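Local coordinates for protein P450 epoxidase (Sorangium cellulosum, PDB 1Q5D) that belongs to the cytochrome P450 family and holds a haem (protoporphyrin IX with iron) in a largely helical fold, at residues V379-I382 with F383-P387. Numbering follows the deposited sequence.
Sequences VGTI and FRRFP
Arg-385 N gives its hydrogen to Thr-381 O at 2.9 Å, one of four i to i+4 bonds that run through the last turns of helix 368-385. Arg-384 N reaches Gly-380 O in the same way at 3.0 Å. The bond from Phe-383 N to Val-379 O is weak. At the end of the helix, Phe-386 N is still bonded to Ile-382 O, although the donor is tilted 32° from the carbonyl plane. Phe-386 is the first residue to leave helical phi/psi, and its ring turns an edge to the same oxygen, with CD1 at 3.5 Å from Ile-382 O.

Thr-381 and Arg-385 run side by side. The methyl CG2 of Thr-381 sits over the centre of the Arg-385 guanidinium, 3.5 Å from CZ. With chi1 -66°, OG1 lies beside the backbone N and the methyl anti to it, which places CG2 alongside Arg-385. The hydroxyl bonds to Ile-377 O one turn back and to Gln-127 NE2. The NH2 of Arg-385 makes a salt bridge with Asp-131 of helix 123-137. The guanidinium of Arg-384 folds back over Gly-380, where no side chain intervenes. Gly-380 C and Thr-381 N lie against one face of it, offset toward the rim, and Arg-384 NH2 is 3.7 Å from Thr-381 N.

Val-379 CG1 meets the edge of the Phe-383 ring in its plane, 3.8 Å from CD1.

This is the C-terminal end of the L helix of the P450 fold, which follows the haem-binding cysteine loop; the Val-379 side chain is about 11 Å from the haem. Val-379 and Phe-383 both pack on Leu-270 of helix 257-272, and Val-379 also touches helix 287-297. Thr-381, Arg-385 and Phe-386 meet helix 123-137.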
ATOM      1  N   VAL A 379      -4.006 -13.813  -8.581  1.00 29.48           N
ATOM      2  CA  VAL A 379      -2.794 -14.466  -9.067  1.00 30.92           C
ATOM      3  C   VAL A 379      -3.030 -15.971  -9.239  1.00 31.91           C
ATOM      4  O   VAL A 379      -2.631 -16.541 -10.254  1.00 33.65           O
ATOM      5  CB  VAL A 379      -1.587 -14.240  -8.148  1.00 30.53           C
ATOM      6  CG1 VAL A 379      -0.322 -14.914  -8.740  1.00 30.90           C
ATOM      7  CG2 VAL A 379      -1.344 -12.733  -7.898  1.00 29.88           C
ATOM      8  N   GLY A 380      -3.684 -16.598  -8.265  1.00 32.18           N
ATOM      9  CA  GLY A 380      -4.041 -18.008  -8.385  1.00 34.20           C
ATOM     10  C   GLY A 380      -4.840 -18.270  -9.662  1.00 35.19           C
ATOM     11  O   GLY A 380      -4.475 -19.128 -10.466  1.00 36.61           O
ATOM     12  N   THR A 381      -5.904 -17.499  -9.872  1.00 34.49           N
ATOM     13  CA  THR A 381      -6.772 -17.670 -11.044  1.00 34.36           C
ATOM     14  C   THR A 381      -6.060 -17.515 -12.377  1.00 35.12           C
ATOM     15  O   THR A 381      -6.223 -18.352 -13.285  1.00 34.71           O
ATOM     16  CB  THR A 381      -7.928 -16.669 -10.999  1.00 34.46           C
ATOM     17  OG1 THR A 381      -8.782 -16.957  -9.886  1.00 34.64           O
ATOM     18  CG2 THR A 381      -8.832 -16.825 -12.224  1.00 33.79           C
ATOM     19  N   ILE A 382      -5.299 -16.430 -12.526  1.00 34.42           N
ATOM     20  CA  ILE A 382      -4.673 -16.154 -13.814  1.00 34.99           C
ATOM     21  C   ILE A 382      -3.719 -17.269 -14.254  1.00 35.27           C
ATOM     22  O   ILE A 382      -3.691 -17.645 -15.428  1.00 35.98           O
ATOM     23  CB  ILE A 382      -4.028 -14.719 -13.877  1.00 34.52           C
ATOM     24  CG1 ILE A 382      -3.739 -14.334 -15.331  1.00 35.33           C
ATOM     25  CG2 ILE A 382      -2.786 -14.632 -13.014  1.00 34.32           C
ATOM     26  CD1 ILE A 382      -3.402 -12.856 -15.550  1.00 33.65           C
ATOM     27  N   PHE A 383      -2.962 -17.812 -13.307  1.00 36.34           N
ATOM     28  CA  PHE A 383      -2.024 -18.895 -13.595  1.00 37.59           C
ATOM     29  C   PHE A 383      -2.692 -20.265 -13.737  1.00 39.24           C
ATOM     30  O   PHE A 383      -2.152 -21.139 -14.409  1.00 39.99           O
ATOM     31  CB  PHE A 383      -0.912 -18.957 -12.533  1.00 36.59           C
ATOM     32  CG  PHE A 383       0.196 -17.970 -12.775  1.00 36.34           C
ATOM     33  CD1 PHE A 383       0.434 -16.935 -11.874  1.00 35.48           C
ATOM     34  CD2 PHE A 383       0.978 -18.055 -13.925  1.00 35.99           C
ATOM     35  CE1 PHE A 383       1.438 -16.002 -12.110  1.00 36.06           C
ATOM     36  CE2 PHE A 383       1.990 -17.143 -14.162  1.00 36.12           C
ATOM     37  CZ  PHE A 383       2.226 -16.109 -13.249  1.00 35.81           C
ATOM     38  N   ARG A 384      -3.844 -20.453 -13.095  1.00 40.77           N
ATOM     39  CA  ARG A 384      -4.606 -21.699 -13.242  1.00 43.01           C
ATOM     40  C   ARG A 384      -5.283 -21.723 -14.603  1.00 43.81           C
ATOM     41  O   ARG A 384      -5.368 -22.762 -15.254  1.00 43.97           O
ATOM     42  CB  ARG A 384      -5.669 -21.832 -12.139  1.00 43.46           C
ATOM     43  CG  ARG A 384      -5.190 -22.528 -10.879  1.00 44.10           C
ATOM     44  CD  ARG A 384      -6.312 -23.025  -9.969  1.00 44.69           C
ATOM     45  NE  ARG A 384      -7.151 -21.932  -9.471  1.00 45.82           N
ATOM     46  CZ  ARG A 384      -6.864 -21.184  -8.411  1.00 46.17           C
ATOM     47  NH1 ARG A 384      -5.758 -21.389  -7.721  1.00 47.15           N
ATOM     48  NH2 ARG A 384      -7.684 -20.223  -8.036  1.00 47.38           N
ATOM     49  N   ARG A 385      -5.757 -20.562 -15.032  1.00 44.17           N
ATOM     50  CA  ARG A 385      -6.450 -20.448 -16.302  1.00 45.25           C
ATOM     51  C   ARG A 385      -5.494 -20.344 -17.491  1.00 45.46           C
ATOM     52  O   ARG A 385      -5.824 -20.769 -18.602  1.00 44.37           O
ATOM     53  CB  ARG A 385      -7.393 -19.248 -16.276  1.00 46.38           C
ATOM     54  CG  ARG A 385      -8.855 -19.623 -16.392  1.00 47.74           C
ATOM     55  CD  ARG A 385      -9.597 -19.704 -15.064  1.00 48.37           C
ATOM     56  NE  ARG A 385     -10.587 -18.636 -14.967  1.00 48.72           N
ATOM     57  CZ  ARG A 385     -11.446 -18.471 -13.970  1.00 48.60           C
ATOM     58  NH1 ARG A 385     -11.474 -19.307 -12.935  1.00 49.01           N
ATOM     59  NH2 ARG A 385     -12.274 -17.443 -14.007  1.00 48.37           N
ATOM     60  N   PHE A 386      -4.311 -19.777 -17.254  1.00 45.80           N
ATOM     61  CA  PHE A 386      -3.316 -19.608 -18.308  1.00 45.75           C
ATOM     62  C   PHE A 386      -1.922 -19.993 -17.804  1.00 45.85           C
ATOM     63  O   PHE A 386      -1.032 -19.145 -17.686  1.00 45.40           O
ATOM     64  CB  PHE A 386      -3.338 -18.166 -18.836  1.00 46.25           C
ATOM     65  CG  PHE A 386      -4.708 -17.681 -19.222  1.00 46.83           C
ATOM     66  CD1 PHE A 386      -5.520 -17.039 -18.293  1.00 46.91           C
ATOM     67  CD2 PHE A 386      -5.187 -17.865 -20.512  1.00 46.64           C
ATOM     68  CE1 PHE A 386      -6.788 -16.593 -18.643  1.00 47.22           C
ATOM     69  CE2 PHE A 386      -6.443 -17.420 -20.871  1.00 46.94           C
ATOM     70  CZ  PHE A 386      -7.250 -16.785 -19.935  1.00 47.12           C
ATOM     71  N   PRO A 387      -1.731 -21.282 -17.525  1.00 46.32           N
ATOM     72  CA  PRO A 387      -0.492 -21.778 -16.904  1.00 47.05           C
ATOM     73  C   PRO A 387       0.774 -21.565 -17.739  1.00 47.72           C
ATOM     74  O   PRO A 387       1.878 -21.600 -17.197  1.00 46.95           O
ATOM     75  CB  PRO A 387      -0.763 -23.282 -16.735  1.00 46.64           C
ATOM     76  CG  PRO A 387      -1.792 -23.592 -17.768  1.00 46.92           C
ATOM     77  CD  PRO A 387      -2.687 -22.370 -17.807  1.00 46.51           C
TER